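Local coordinates for kelch-like protein 7 (Homo sapiens, PDB 3II7) that is the substrate-specific adapter of a CUL3-RBX1 E3 ubiquitin ligase that marks proteins for degradation, here represented by its kelch-repeat domain, at residues E147-L159 and S170-L184. Numbering follows the deposited sequence. Where two conformers were deposited one is given.
Sequences EANGLIYVCGGSL and SCEVYDPATETWTEL. With EDO (1,2-ethanediol), chain S.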
ATOM      1  N   GLU A 147      -3.093  -0.622   8.823  1.00  5.16           N
ATOM      2  CA  GLU A 147      -3.830  -0.782  10.076  1.00  2.57           C
ATOM      3  C   GLU A 147      -3.457  -2.101  10.778  1.00  2.09           C
ATOM      4  O   GLU A 147      -3.294  -3.181  10.126  1.00  6.91           O
ATOM      5  CB  GLU A 147      -5.315  -0.725   9.807  1.00  7.80           C
ATOM      6  CG  GLU A 147      -6.180  -0.791  11.058  1.00  8.40           C
ATOM      7  CD  GLU A 147      -6.542  -2.234  11.522  1.00  4.80           C
ATOM      8  OE1 GLU A 147      -6.453  -3.222  10.742  1.00 10.45           O
ATOM      9  OE2 GLU A 147      -6.966  -2.353  12.666  1.00 13.14           O
ATOM     10  N   ALA A 148      -3.293  -2.026  12.087  1.00  2.18           N
ATOM     11  CA  ALA A 148      -2.996  -3.186  12.899  1.00  4.70           C
ATOM     12  C   ALA A 148      -3.616  -3.031  14.280  1.00  3.13           C
ATOM     13  O   ALA A 148      -3.244  -2.138  15.032  1.00  5.03           O
ATOM     14  CB  ALA A 148      -1.451  -3.396  13.009  1.00  6.38           C
ATOM     15  N   ASN A 149      -4.582  -3.891  14.607  1.00  8.41           N
ATOM     16  CA  ASN A 149      -5.268  -3.845  15.923  1.00  8.24           C
ATOM     17  C   ASN A 149      -5.861  -2.467  16.270  1.00  8.55           C
ATOM     18  O   ASN A 149      -5.805  -2.029  17.425  1.00 13.27           O
ATOM     19  CB  ASN A 149      -4.316  -4.265  17.075  1.00 14.32           C
ATOM     20  CG  ASN A 149      -3.665  -5.612  16.862  1.00 22.21           C
ATOM     21  OD1 ASN A 149      -4.330  -6.598  16.589  1.00 19.44           O
ATOM     22  ND2 ASN A 149      -2.343  -5.662  17.032  1.00 28.45           N
ATOM     23  N   GLY A 150      -6.397  -1.765  15.280  1.00  6.58           N
ATOM     24  CA  GLY A 150      -7.003  -0.460  15.521  1.00  9.39           C
ATOM     25  C   GLY A 150      -6.068   0.742  15.421  1.00  6.12           C
ATOM     26  O   GLY A 150      -6.538   1.864  15.447  1.00  5.91           O
ATOM     27  N   LEU A 151      -4.753   0.499  15.312  1.00  2.35           N
ATOM     28  CA  LEU A 151      -3.746   1.559  15.202  1.00  2.68           C
ATOM     29  C   LEU A 151      -3.293   1.645  13.762  1.00  3.96           C
ATOM     30  O   LEU A 151      -3.380   0.673  13.008  1.00  4.74           O
ATOM     31  CB  LEU A 151      -2.546   1.264  16.112  1.00  3.62           C
ATOM     32  CG  LEU A 151      -2.846   1.115  17.615  1.00  5.41           C
ATOM     33  CD1 LEU A 151      -1.573   0.967  18.486  1.00  6.44           C
ATOM     34  CD2 LEU A 151      -3.671   2.293  18.100  1.00  5.47           C
ATOM     35  N   ILE A 152      -2.806   2.810  13.385  1.00  3.71           N
ATOM     36  CA  ILE A 152      -2.402   3.079  12.022  1.00  2.49           C
ATOM     37  C   ILE A 152      -0.917   3.375  12.013  1.00  2.25           C
ATOM     38  O   ILE A 152      -0.468   4.361  12.594  1.00  4.83           O
ATOM     39  CB  ILE A 152      -3.181   4.255  11.469  1.00  5.11           C
ATOM     40  CG1 ILE A 152      -4.683   3.894  11.463  1.00  9.59           C
ATOM     41  CG2 ILE A 152      -2.683   4.661  10.035  1.00  4.09           C
ATOM     42  CD1 ILE A 152      -5.552   4.911  10.913  1.00 19.22           C
ATOM     43  N   TYR A 153      -0.169   2.523  11.328  1.00  3.37           N
ATOM     44  CA  TYR A 153       1.293   2.591  11.293  1.00  2.00           C
ATOM     45  C   TYR A 153       1.751   3.122   9.955  1.00  4.99           C
ATOM     46  O   TYR A 153       1.267   2.694   8.891  1.00  5.70           O
ATOM     47  CB  TYR A 153       1.912   1.229  11.492  1.00  2.39           C
ATOM     48  CG  TYR A 153       1.679   0.634  12.840  1.00  4.66           C
ATOM     49  CD1 TYR A 153       2.643   0.703  13.843  1.00  5.83           C
ATOM     50  CD2 TYR A 153       0.480   0.023  13.142  1.00  4.74           C
ATOM     51  CE1 TYR A 153       2.406   0.176  15.098  1.00  2.00           C
ATOM     52  CE2 TYR A 153       0.239  -0.523  14.409  1.00  2.38           C
ATOM     53  CZ  TYR A 153       1.222  -0.438  15.387  1.00  4.14           C
ATOM     54  OH  TYR A 153       1.007  -0.971  16.636  1.00  6.32           O
ATOM     55  N   VAL A 154       2.699   4.041  10.003  1.00  4.27           N
ATOM     56  CA  VAL A 154       3.379   4.531   8.824  0.50  5.23           C
ATOM     57  C   VAL A 154       4.884   4.249   8.959  1.00  4.87           C
ATOM     58  O   VAL A 154       5.421   4.390  10.035  1.00  4.97           O
ATOM     59  CB  VAL A 154       3.182   6.039   8.706  0.50  5.89           C
ATOM     60  CG1 VAL A 154       4.076   6.592   7.657  0.50  5.26           C
ATOM     61  CG2 VAL A 154       1.727   6.372   8.395  0.50  8.76           C
ATOM     62  N   CYS A 155       5.548   3.875   7.867  1.00  4.66           N
ATOM     63  CA  CYS A 155       6.982   3.802   7.849  1.00  3.25           C
ATOM     64  C   CYS A 155       7.576   4.049   6.489  1.00  3.91           C
ATOM     65  O   CYS A 155       6.990   3.727   5.410  1.00  3.11           O
ATOM     66  CB  CYS A 155       7.531   2.524   8.406  1.00  9.55           C
ATOM     67  SG  CYS A 155       7.095   1.118   7.470  1.00 11.72           S
ATOM     68  N   GLY A 156       8.752   4.590   6.556  1.00  5.95           N
ATOM     69  CA  GLY A 156       9.568   4.894   5.396  1.00  2.54           C
ATOM     70  C   GLY A 156       8.978   5.988   4.529  1.00  5.00           C
ATOM     71  O   GLY A 156       8.342   6.923   5.024  1.00  4.15           O
ATOM     72  N   GLY A 157       9.220   5.877   3.242  1.00  4.42           N
ATOM     73  CA  GLY A 157       8.920   6.952   2.306  1.00  2.58           C
ATOM     74  C   GLY A 157      10.115   7.865   2.129  1.00  4.98           C
ATOM     75  O   GLY A 157      11.227   7.588   2.599  1.00  5.24           O
ATOM     76  N   SER A 158       9.898   8.977   1.429  1.00  3.22           N
ATOM     77  CA  SER A 158      10.957   9.945   1.219  1.00  5.39           C
ATOM     78  C   SER A 158      10.485  11.357   1.459  1.00  5.08           C
ATOM     79  O   SER A 158       9.281  11.624   1.515  1.00  3.15           O
ATOM     80  CB  SER A 158      11.511   9.823  -0.187  1.00 11.24           C
ATOM     81  OG  SER A 158      10.521  10.117  -1.146  1.00 12.02           O
ATOM     82  N   LEU A 159      11.454  12.269   1.581  1.00  5.55           N
ATOM     83  CA  LEU A 159      11.181  13.709   1.528  1.00  8.39           C
ATOM     84  C   LEU A 159      12.296  14.360   0.694  1.00  8.91           C
ATOM     85  O   LEU A 159      13.379  13.781   0.562  1.00 10.40           O
ATOM     86  CB  LEU A 159      11.096  14.303   2.923  1.00 12.03           C
ATOM     87  CG  LEU A 159      12.154  13.940   3.977  1.00  9.56           C
ATOM     88  CD1 LEU A 159      13.521  14.526   3.681  1.00 22.19           C
ATOM     89  CD2 LEU A 159      11.646  14.451   5.350  1.00 16.32           C
ATOM     90  N   SER A 170      12.230   6.035   9.402  1.00  3.42           N
ATOM     91  CA  SER A 170      11.382   6.293  10.539  1.00  6.31           C
ATOM     92  C   SER A 170       9.990   5.679  10.429  1.00  5.89           C
ATOM     93  O   SER A 170       9.437   5.485   9.318  1.00  5.63           O
ATOM     94  CB  SER A 170      11.288   7.772  10.787  1.00  9.06           C
ATOM     95  OG  SER A 170      10.585   8.396   9.779  1.00 13.84           O
ATOM     96  N   CYS A 171       9.458   5.351  11.602  1.00  3.87           N
ATOM     97  CA  CYS A 171       8.157   4.712  11.757  1.00  3.70           C
ATOM     98  C   CYS A 171       7.395   5.461  12.829  1.00  4.88           C
ATOM     99  O   CYS A 171       7.972   5.837  13.840  1.00  5.75           O
ATOM    100  CB  CYS A 171       8.374   3.246  12.173  1.00  6.85           C
ATOM    101  SG  CYS A 171       6.875   2.299  12.573  1.00 12.03           S
ATOM    102  N   GLU A 172       6.103   5.698  12.594  1.00  2.54           N
ATOM    103  CA  GLU A 172       5.264   6.302  13.613  1.00  4.29           C
ATOM    104  C   GLU A 172       3.885   5.681  13.577  1.00  4.84           C
ATOM    105  O   GLU A 172       3.502   5.059  12.566  1.00  4.66           O
ATOM    106  CB  GLU A 172       5.221   7.822  13.462  1.00  4.62           C
ATOM    107  CG  GLU A 172       4.880   8.336  12.085  1.00 13.27           C
ATOM    108  CD  GLU A 172       4.917   9.854  12.010  1.00  8.40           C
ATOM    109  OE1 GLU A 172       4.103  10.488  12.706  1.00  7.32           O
ATOM    110  OE2 GLU A 172       5.778  10.398  11.268  1.00  6.51           O
ATOM    111  N   VAL A 173       3.163   5.821  14.692  1.00  5.35           N
ATOM    112  CA  VAL A 173       1.831   5.173  14.835  1.00  3.39           C
ATOM    113  C   VAL A 173       0.802   6.174  15.338  1.00  3.74           C
ATOM    114  O   VAL A 173       1.090   7.003  16.206  1.00  2.90           O
ATOM    115  CB  VAL A 173       1.887   3.941  15.717  1.00  2.00           C
ATOM    116  CG1 VAL A 173       2.331   4.271  17.165  1.00  4.82           C
ATOM    117  CG2 VAL A 173       0.543   3.190  15.720  1.00  3.93           C
ATOM    118  N   TYR A 174      -0.389   6.143  14.733  1.00  4.12           N
ATOM    119  CA  TYR A 174      -1.482   6.993  15.096  1.00  4.37           C
ATOM    120  C   TYR A 174      -2.556   6.144  15.775  1.00  2.30           C
ATOM    121  O   TYR A 174      -2.935   5.098  15.263  1.00  4.35           O
ATOM    122  CB  TYR A 174      -2.098   7.598  13.858  1.00  2.22           C
ATOM    123  CG  TYR A 174      -3.335   8.446  14.082  1.00  3.13           C
ATOM    124  CD1 TYR A 174      -3.220   9.765  14.552  1.00  5.80           C
ATOM    125  CD2 TYR A 174      -4.616   7.949  13.836  1.00  5.54           C
ATOM    126  CE1 TYR A 174      -4.322  10.573  14.719  1.00  7.01           C
ATOM    127  CE2 TYR A 174      -5.743   8.769  14.009  1.00  7.21           C
ATOM    128  CZ  TYR A 174      -5.581  10.072  14.471  1.00  3.31           C
ATOM    129  OH  TYR A 174      -6.673  10.922  14.648  1.00  6.53           O
ATOM    130  N   ASP A 175      -3.034   6.591  16.931  1.00  2.84           N
ATOM    131  CA  ASP A 175      -4.093   5.922  17.628  1.00  3.32           C
ATOM    132  C   ASP A 175      -5.359   6.762  17.478  1.00  5.53           C
ATOM    133  O   ASP A 175      -5.436   7.867  18.013  1.00  4.89           O
ATOM    134  CB  ASP A 175      -3.756   5.770  19.105  1.00  5.50           C
ATOM    135  CG  ASP A 175      -4.806   4.978  19.864  1.00  7.64           C
ATOM    136  OD1 ASP A 175      -5.907   4.728  19.339  1.00  5.39           O
ATOM    137  OD2 ASP A 175      -4.517   4.584  21.003  1.00  8.58           O
ATOM    138  N   PRO A 176      -6.358   6.257  16.742  1.00  3.79           N
ATOM    139  CA  PRO A 176      -7.575   7.066  16.578  1.00  5.11           C
ATOM    140  C   PRO A 176      -8.270   7.434  17.902  1.00  3.76           C
ATOM    141  O   PRO A 176      -8.997   8.420  17.956  1.00  6.56           O
ATOM    142  CB  PRO A 176      -8.467   6.170  15.723  1.00  5.55           C
ATOM    143  CG  PRO A 176      -7.525   5.339  14.958  1.00  6.12           C
ATOM    144  CD  PRO A 176      -6.405   5.037  15.912  1.00  5.00           C
ATOM    145  N   ALA A 177      -8.058   6.638  18.937  1.00  4.14           N
ATOM    146  CA  ALA A 177      -8.672   6.890  20.239  1.00  3.04           C
ATOM    147  C   ALA A 177      -8.102   8.139  20.891  1.00  2.50           C
ATOM    148  O   ALA A 177      -8.827   8.883  21.522  1.00  3.79           O
ATOM    149  CB  ALA A 177      -8.494   5.706  21.155  1.00  4.11           C
ATOM    150  N   THR A 178      -6.794   8.350  20.708  1.00  4.05           N
ATOM    151  CA  THR A 178      -6.069   9.476  21.354  1.00  3.01           C
ATOM    152  C   THR A 178      -5.805  10.627  20.388  1.00  2.21           C
ATOM    153  O   THR A 178      -5.391  11.699  20.807  1.00  5.34           O
ATOM    154  CB  THR A 178      -4.709   9.034  21.903  1.00  2.00           C
ATOM    155  OG1 THR A 178      -3.860   8.670  20.822  1.00  4.64           O
ATOM    156  CG2 THR A 178      -4.831   7.872  22.930  1.00  3.95           C
ATOM    157  N   GLU A 179      -6.001  10.363  19.088  1.00  5.46           N
ATOM    158  CA  GLU A 179      -5.637  11.287  17.999  1.00  7.61           C
ATOM    159  C   GLU A 179      -4.213  11.795  18.142  1.00  5.91           C
ATOM    160  O   GLU A 179      -3.904  12.976  17.886  1.00  6.87           O
ATOM    161  CB  GLU A 179      -6.670  12.419  17.861  1.00  9.83           C
ATOM    162  CG  GLU A 179      -8.058  11.880  17.481  1.00 10.09           C
ATOM    163  CD  GLU A 179      -8.993  12.909  16.839  1.00 15.69           C
ATOM    164  OE1 GLU A 179      -8.683  14.120  16.855  1.00 21.57           O
ATOM    165  OE2 GLU A 179     -10.059  12.474  16.332  1.00 13.31           O
ATOM    166  N   THR A 180      -3.323  10.875  18.507  1.00  3.77           N
ATOM    167  CA  THR A 180      -1.921  11.191  18.675  1.00  2.42           C
ATOM    168  C   THR A 180      -1.020  10.300  17.807  1.00  2.25           C
ATOM    169  O   THR A 180      -1.248   9.083  17.722  1.00  3.41           O
ATOM    170  CB  THR A 180      -1.504  10.966  20.121  1.00  6.82           C
ATOM    171  OG1 THR A 180      -2.416  11.657  21.022  1.00  6.57           O
ATOM    172  CG2 THR A 180      -0.055  11.441  20.345  1.00  9.66           C
ATOM    173  N   TRP A 181       0.004  10.919  17.208  1.00  4.95           N
ATOM    174  CA  TRP A 181       1.123  10.211  16.568  1.00  2.43           C
ATOM    175  C   TRP A 181       2.252   9.991  17.566  1.00  3.23           C
ATOM    176  O   TRP A 181       2.632  10.927  18.327  1.00  4.67           O
ATOM    177  CB  TRP A 181       1.641  10.995  15.343  1.00  3.43           C
ATOM    178  CG  TRP A 181       0.700  10.994  14.149  1.00  2.03           C
ATOM    179  CD1 TRP A 181      -0.185  11.971  13.803  1.00  3.22           C
ATOM    180  CD2 TRP A 181       0.608  10.003  13.125  1.00  2.18           C
ATOM    181  NE1 TRP A 181      -0.820  11.653  12.640  1.00  3.65           N
ATOM    182  CE2 TRP A 181      -0.388  10.431  12.214  1.00  2.19           C
ATOM    183  CE3 TRP A 181       1.247   8.749  12.899  1.00  4.88           C
ATOM    184  CZ2 TRP A 181      -0.754   9.674  11.084  1.00  5.39           C
ATOM    185  CZ3 TRP A 181       0.881   7.999  11.781  1.00  5.86           C
ATOM    186  CH2 TRP A 181      -0.112   8.478  10.878  1.00  6.78           C
ATOM    187  N   THR A 182       2.772   8.772  17.587  1.00  3.88           N
ATOM    188  CA  THR A 182       3.919   8.392  18.424  1.00  4.60           C
ATOM    189  C   THR A 182       5.059   7.840  17.563  1.00  4.49           C
ATOM    190  O   THR A 182       4.831   6.925  16.723  1.00  4.31           O
ATOM    191  CB  THR A 182       3.502   7.359  19.448  1.00  3.89           C
ATOM    192  OG1 THR A 182       2.477   7.927  20.279  1.00  7.76           O
ATOM    193  CG2 THR A 182       4.718   6.927  20.331  1.00  6.33           C
ATOM    194  N   GLU A 183       6.268   8.369  17.769  1.00  4.35           N
ATOM    195  CA  GLU A 183       7.466   7.873  17.115  1.00  6.62           C
ATOM    196  C   GLU A 183       7.811   6.474  17.664  1.00  5.14           C
ATOM    197  O   GLU A 183       7.854   6.267  18.888  1.00  6.45           O
ATOM    198  CB  GLU A 183       8.654   8.838  17.326  1.00  7.79           C
ATOM    199  CG  GLU A 183       9.813   8.585  16.346  1.00 13.84           C
ATOM    200  CD  GLU A 183       9.501   9.072  14.897  1.00 29.65           C
ATOM    201  OE1 GLU A 183       8.697  10.006  14.734  1.00 24.19           O
ATOM    202  OE2 GLU A 183      10.067   8.524  13.934  1.00 26.08           O
ATOM    203  N   LEU A 184       8.030   5.538  16.752  1.00  3.82           N
ATOM    204  CA  LEU A 184       8.412   4.195  17.089  1.00  3.37           C
ATOM    205  C   LEU A 184       9.884   3.935  16.716  1.00  3.51           C
ATOM    206  O   LEU A 184      10.594   4.818  16.150  1.00  4.63           O
ATOM    207  CB  LEU A 184       7.486   3.211  16.379  1.00  4.19           C
ATOM    208  CG  LEU A 184       6.006   3.321  16.823  1.00  5.40           C
ATOM    209  CD1 LEU A 184       5.183   2.300  16.014  1.00  7.87           C
ATOM    210  CD2 LEU A 184       5.797   3.100  18.359  1.00  7.40           C
TER
HETATM  211  C1  EDO S 968      -8.962   2.359  18.908  1.00 43.12           C
HETATM  212  O1  EDO S 968      -9.679   1.950  20.075  1.00 48.02           O
HETATM  213  C2  EDO S 968      -7.514   1.909  19.027  1.00 33.18           C
HETATM  214  O2  EDO S 968      -6.957   2.434  20.222  1.00 21.86           O
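Val173 lays its CG2 methyl over the centre of one face of the Tyr153 ring, a CH-pi contact 3.6 Å from the centroid and 11° off the ring normal. The anti placement of CG2 relative to Val173 N carries this methyl over the ring. Leu184 CD1 reaches the ring edge at CE1. On the other face of the sheet, Val154 CG2 meets Trp181 CH2 at 3.7 Å, and Ile152 CB packs by Tyr174 CB. Between these layers strands 151-155 and 171-175 run antiparallel, with paired bonds joining Ile152 to Tyr174 and Val154 to Glu172; the straightest, Val154 N to Glu172 O, is 2.9 Å at 178°. Gly156 N adds one to Ser170 O. The buried Glu172 carboxylate is met by Arg140 in a salt bridge and by the backbone N of Leu137 and Thr138. At the opposite end, Leu151 CD2 packs against the carboxylate carbon CG of Asp175 at 3.4 Å, a van der Waals contact. Asp175 OD1 takes Ala177 N in an Asx turn and a 2.7 Å hydrogen bond from O2 of an ethanediol, probably from the crystallisation liquor. With an alanine at Asp175, Ala177 N would probably lose its carboxylate acceptor and Leu151 CD2 the carbon it packs on, leaving the turn less tightly held. Backbone bonds thus join the central strands of this kelch-propeller blade between two apolar faces, with the buried Glu172 charge paired and Asp175 closing the turn.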